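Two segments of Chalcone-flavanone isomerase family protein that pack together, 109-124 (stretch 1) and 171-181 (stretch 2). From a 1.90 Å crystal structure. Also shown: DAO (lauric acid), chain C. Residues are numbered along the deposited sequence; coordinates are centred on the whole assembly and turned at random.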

# COMPACT_ATOMS: atom_id res chain seq x y z
N GLU A 109 3.81 -14.72 4.01
CA GLU A 109 5.26 -14.59 3.95
C GLU A 109 5.69 -13.12 3.86
O GLU A 109 6.52 -12.67 4.65
CB GLU A 109 5.81 -15.35 2.74
CG GLU A 109 7.33 -15.52 2.76
CD GLU A 109 7.83 -16.43 1.65
OE1 GLU A 109 7.75 -16.03 0.47
OE2 GLU A 109 8.31 -17.55 1.96
N SER A 110 5.12 -12.38 2.91
CA SER A 110 5.48 -10.98 2.73
C SER A 110 5.13 -10.14 3.96
O SER A 110 5.97 -9.41 4.49
CB SER A 110 4.79 -10.40 1.49
OG SER A 110 3.38 -10.45 1.62
N VAL A 111 3.89 -10.23 4.42
CA VAL A 111 3.47 -9.48 5.59
C VAL A 111 4.22 -10.01 6.81
O VAL A 111 4.66 -9.23 7.67
CB VAL A 111 1.95 -9.60 5.81
CG1 VAL A 111 1.55 -8.93 7.13
CG2 VAL A 111 1.20 -8.94 4.65
N GLY A 112 4.38 -11.33 6.88
CA GLY A 112 5.10 -11.93 7.99
C GLY A 112 6.53 -11.43 8.09
O GLY A 112 7.00 -11.10 9.18
N ASN A 113 7.22 -11.39 6.96
CA ASN A 113 8.60 -10.91 6.90
C ASN A 113 8.70 -9.51 7.50
O ASN A 113 9.63 -9.21 8.25
CB ASN A 113 9.09 -10.89 5.44
CG ASN A 113 10.44 -10.19 5.25
OD1 ASN A 113 10.54 -8.96 5.30
ND2 ASN A 113 11.49 -10.98 5.03
N ARG A 114 7.72 -8.67 7.20
CA ARG A 114 7.71 -7.31 7.71
C ARG A 114 7.35 -7.21 9.18
O ARG A 114 7.92 -6.39 9.91
CB ARG A 114 6.78 -6.44 6.86
CG ARG A 114 7.30 -6.18 5.44
CD ARG A 114 8.65 -5.47 5.46
NE ARG A 114 9.09 -5.03 4.14
CZ ARG A 114 9.52 -5.83 3.17
NH1 ARG A 114 9.59 -7.14 3.36
NH2 ARG A 114 9.90 -5.32 2.01
N LEU A 115 6.41 -8.04 9.63
CA LEU A 115 6.01 -8.03 11.03
C LEU A 115 7.17 -8.37 11.96
O LEU A 115 7.32 -7.76 13.02
CB LEU A 115 4.85 -9.00 11.27
CG LEU A 115 3.49 -8.58 10.71
CD1 LEU A 115 2.47 -9.68 10.97
CD2 LEU A 115 3.06 -7.28 11.37
N LYS A 116 7.99 -9.34 11.58
CA LYS A 116 9.13 -9.73 12.41
C LYS A 116 10.23 -8.69 12.29
O LYS A 116 11.08 -8.56 13.18
CB LYS A 116 9.68 -11.09 12.00
CG LYS A 116 10.79 -11.57 12.93
CD LYS A 116 11.60 -12.70 12.34
CE LYS A 116 12.74 -13.08 13.28
NZ LYS A 116 13.70 -14.02 12.65
N LYS A 117 10.22 -7.95 11.19
CA LYS A 117 11.22 -6.93 10.94
C LYS A 117 10.98 -5.72 11.83
O LYS A 117 11.93 -5.08 12.28
CB LYS A 117 11.15 -6.48 9.47
CG LYS A 117 12.34 -5.68 9.00
CD LYS A 117 13.34 -6.56 8.25
CE LYS A 117 12.72 -7.11 6.97
NZ LYS A 117 13.70 -7.89 6.16
N PHE A 118 9.71 -5.42 12.10
CA PHE A 118 9.35 -4.26 12.91
C PHE A 118 8.78 -4.55 14.30
O PHE A 118 8.80 -3.68 15.17
CB PHE A 118 8.34 -3.41 12.15
CG PHE A 118 8.87 -2.83 10.86
CD1 PHE A 118 8.02 -2.58 9.80
CD2 PHE A 118 10.23 -2.53 10.72
CE1 PHE A 118 8.50 -2.03 8.61
CE2 PHE A 118 10.72 -1.99 9.54
CZ PHE A 118 9.86 -1.74 8.48
N GLY A 119 8.27 -5.76 14.52
CA GLY A 119 7.68 -6.05 15.82
C GLY A 119 8.25 -7.19 16.62
O GLY A 119 9.23 -7.83 16.22
N GLY A 120 7.62 -7.45 17.76
CA GLY A 120 8.05 -8.52 18.65
C GLY A 120 8.23 -9.83 17.92
O GLY A 120 7.55 -10.10 16.94
N SER A 121 9.15 -10.65 18.41
CA SER A 121 9.43 -11.94 17.79
C SER A 121 8.31 -12.96 18.03
O SER A 121 8.57 -14.13 18.28
CB SER A 121 10.76 -12.49 18.33
OG SER A 121 11.82 -11.60 18.04
N ASP A 122 7.07 -12.49 17.93
CA ASP A 122 5.89 -13.33 18.14
C ASP A 122 4.62 -12.59 17.75
O ASP A 122 3.83 -12.18 18.61
CB ASP A 122 5.82 -13.77 19.61
CG ASP A 122 4.65 -14.71 19.88
OD1 ASP A 122 4.57 -15.77 19.22
OD2 ASP A 122 3.82 -14.38 20.76
N ASN A 123 4.42 -12.43 16.45
CA ASN A 123 3.24 -11.74 15.93
C ASN A 123 2.34 -12.72 15.20
O ASN A 123 1.52 -12.32 14.36
CB ASN A 123 3.67 -10.65 14.96
CG ASN A 123 4.70 -9.73 15.54
OD1 ASN A 123 4.44 -9.04 16.54
ND2 ASN A 123 5.88 -9.72 14.95
N ASP A 124 2.49 -14.01 15.52
CA ASP A 124 1.69 -15.04 14.88
C ASP A 124 0.20 -14.71 14.99
O ASP A 124 -0.52 -14.82 14.00
CB ASP A 124 1.97 -16.39 15.53
CG ASP A 124 3.45 -16.75 15.49
OD1 ASP A 124 4.00 -16.82 14.37
OD2 ASP A 124 4.04 -16.97 16.56
N HIS A 171 -0.83 -0.60 14.96
CA HIS A 171 0.15 0.30 14.37
C HIS A 171 1.18 -0.56 13.63
O HIS A 171 1.62 -0.22 12.53
CB HIS A 171 0.83 1.11 15.47
CG HIS A 171 1.70 2.21 14.97
ND1 HIS A 171 2.82 1.98 14.19
CD2 HIS A 171 1.64 3.55 15.14
CE1 HIS A 171 3.40 3.13 13.90
NE2 HIS A 171 2.70 4.10 14.46
N LEU A 172 1.54 -1.68 14.24
CA LEU A 172 2.52 -2.59 13.66
C LEU A 172 2.07 -3.15 12.31
O LEU A 172 2.83 -3.12 11.33
CB LEU A 172 2.79 -3.75 14.63
CG LEU A 172 3.72 -4.85 14.12
CD1 LEU A 172 5.07 -4.25 13.75
CD2 LEU A 172 3.88 -5.91 15.20
N LEU A 173 0.85 -3.66 12.25
CA LEU A 173 0.32 -4.21 11.01
C LEU A 173 0.24 -3.15 9.91
O LEU A 173 0.63 -3.40 8.77
CB LEU A 173 -1.07 -4.82 11.23
CG LEU A 173 -1.68 -5.53 10.02
CD1 LEU A 173 -0.77 -6.65 9.55
CD2 LEU A 173 -3.05 -6.09 10.41
N CYS A 174 -0.26 -1.97 10.25
CA CYS A 174 -0.36 -0.89 9.26
C CYS A 174 1.00 -0.58 8.68
O CYS A 174 1.17 -0.49 7.46
CB CYS A 174 -0.95 0.37 9.89
SG CYS A 174 -2.71 0.29 10.19
N ARG A 175 1.98 -0.41 9.56
CA ARG A 175 3.35 -0.09 9.16
C ARG A 175 3.93 -1.18 8.26
O ARG A 175 4.55 -0.90 7.23
CB ARG A 175 4.22 0.06 10.40
CG ARG A 175 5.57 0.67 10.16
CD ARG A 175 5.43 2.13 9.75
NE ARG A 175 6.67 2.86 9.97
CZ ARG A 175 7.82 2.56 9.38
NH1 ARG A 175 7.90 1.54 8.53
NH2 ARG A 175 8.90 3.27 9.65
N SER A 176 3.75 -2.43 8.67
CA SER A 176 4.28 -3.57 7.92
C SER A 176 3.73 -3.66 6.50
O SER A 176 4.48 -3.80 5.54
CB SER A 176 3.99 -4.87 8.67
OG SER A 176 4.61 -4.87 9.94
N ILE A 177 2.41 -3.58 6.37
CA ILE A 177 1.78 -3.66 5.06
C ILE A 177 2.23 -2.51 4.16
O ILE A 177 2.66 -2.73 3.03
CB ILE A 177 0.25 -3.68 5.18
CG1 ILE A 177 -0.18 -5.00 5.85
CG2 ILE A 177 -0.40 -3.57 3.81
CD1 ILE A 177 -1.66 -5.10 6.11
N LEU A 178 2.14 -1.28 4.66
CA LEU A 178 2.55 -0.12 3.88
C LEU A 178 4.02 -0.19 3.47
O LEU A 178 4.39 0.29 2.41
CB LEU A 178 2.33 1.17 4.67
CG LEU A 178 0.90 1.69 4.80
CD1 LEU A 178 0.89 2.92 5.69
CD2 LEU A 178 0.36 2.03 3.41
N ASP A 179 4.85 -0.79 4.31
CA ASP A 179 6.28 -0.89 4.01
C ASP A 179 6.55 -1.70 2.74
O ASP A 179 7.56 -1.49 2.07
CB ASP A 179 7.05 -1.51 5.19
CG ASP A 179 8.55 -1.33 5.05
OD1 ASP A 179 9.25 -2.31 4.71
OD2 ASP A 179 9.03 -0.20 5.28
N LEU A 180 5.64 -2.61 2.41
CA LEU A 180 5.79 -3.44 1.21
C LEU A 180 5.68 -2.61 -0.06
O LEU A 180 6.25 -2.96 -1.09
CB LEU A 180 4.71 -4.52 1.17
CG LEU A 180 4.76 -5.61 2.24
CD1 LEU A 180 3.54 -6.51 2.12
CD2 LEU A 180 6.05 -6.41 2.08
N TYR A 181 4.92 -1.52 0.02
CA TYR A 181 4.69 -0.67 -1.13
C TYR A 181 5.51 0.62 -1.17
O TYR A 181 5.94 1.05 -2.24
CB TYR A 181 3.19 -0.32 -1.19
CG TYR A 181 2.30 -1.55 -1.25
CD1 TYR A 181 2.10 -2.24 -2.45
CD2 TYR A 181 1.69 -2.04 -0.10
CE1 TYR A 181 1.31 -3.39 -2.49
CE2 TYR A 181 0.90 -3.19 -0.13
CZ TYR A 181 0.72 -3.86 -1.33
OH TYR A 181 -0.05 -5.00 -1.35
O1 DAO C . 2.33 -10.34 -0.98
O2 DAO C . 1.57 -8.87 -2.44
C1 DAO C . 1.69 -9.30 -1.27
C2 DAO C . 1.03 -8.53 -0.15
C3 DAO C . -0.48 -8.66 -0.27
C4 DAO C . -1.19 -8.06 0.96
C5 DAO C . -2.69 -7.90 0.71
C6 DAO C . -3.43 -9.22 0.94
C7 DAO C . -4.71 -9.28 0.13
C8 DAO C . -5.18 -10.72 -0.00
C9 DAO C . -6.37 -10.83 -0.94
C10 DAO C . -6.87 -12.27 -0.99
C11 DAO C . -8.36 -12.31 -1.29
C12 DAO C . -8.82 -13.73 -1.56
O HOH W 1 10.73 -2.23 2.35

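The contact ends in a fatty acid. Ser-110 and Leu-180, neighbours across the two helices, both border the head of a bound lauric acid. Ser-110 OG donates a hydrogen bond to DAO O1 at 2.8 Å. Leu-180 CD1 lies 3.9 Å from DAO C2, next to the carboxyl carbon. Tyr-181 adds its phenol, with OH 3.8 Å from DAO C3.

Helix 109-118 crosses helix 171-181 at 120°, so the chains run in broadly opposing but strongly oblique directions. The axes come within 8.6 Å. The backbones are nearest at Arg-114 and Ser-176, whose CA atoms are 5.1 Å apart. Ser-176 is small, which suits this close passage. Its CB lies 3.7 Å from Arg-114 CB. Its hydroxyl is turned back to its own helix, where Ser-176 OG donates to Leu-172 O at 2.9 Å. The polar group is thus satisfied although it is buried, and Leu-115 CD2 can rest 3.2 Å from Ser-176 OG.

The one direct hydrogen bond between the stretches is also a salt bridge. Arg-114 NE donates to Asp-179 OD1 at 2.8 Å. The carboxylate oxygen lies near the guanidinium plane, where the N-H groups point. Water 1 supports the pair: it donates to Asp-179 OD1 at 2.8 Å and accepts from Arg-114 NH2 at 3.2 Å. Leu-180 CD2 covers one face of the same guanidinium. A weak hydrogen bond from Arg-114 NH1 to Asn-113 OD1, 2.8 Å long, ties the arginine to its own helix as well.

Apolar side chains fill the buried side of the crossing. Val-111 meets three residues of the second helix. Val-111 CG1 is 4.1 Å from Leu-173 CD1, while Val-111 CG2 is 4.3 Å from Ile-177 CG1 and 4.2 Å from Leu-180 CD1. One turn later, Leu-115 CD2 packs 3.7 Å from Leu-172 CG. These are van der Waals contacts, and they keep hydrocarbon surface away from solvent.

Phe-118 acts as a knob among Leu-172, Arg-175, Ser-176 and Asp-179. Phe-118 CB is 3.7 Å from Leu-172 CD1. Asp-179 CG approaches the ring edge, 3.6 Å from Phe-118 CE1. Arg-175 CZ is 5.1 Å from the ring centroid, so any cation-pi attraction is weak at most. Arg-175 also reaches Asp-179 within its own helix, in a long salt bridge of 3.9 Å between Arg-175 NH1 and Asp-179 OD2.

Gly-119 is the first residue to leave helical geometry. Its amide still bonds back to the helix, from Gly-119 N to Leu-115 O at 2.7 Å. The missing side chain matters here: an ideal CB would lie 2.4 Å from Leu-172 CD2, a clash. Leu-172 CD1 instead packs 3.6 Å from Gly-119 N. Beyond the turn, the chain returns to the same leucine, with Asn-123 OD1 3.5 Å from Leu-172 CD2.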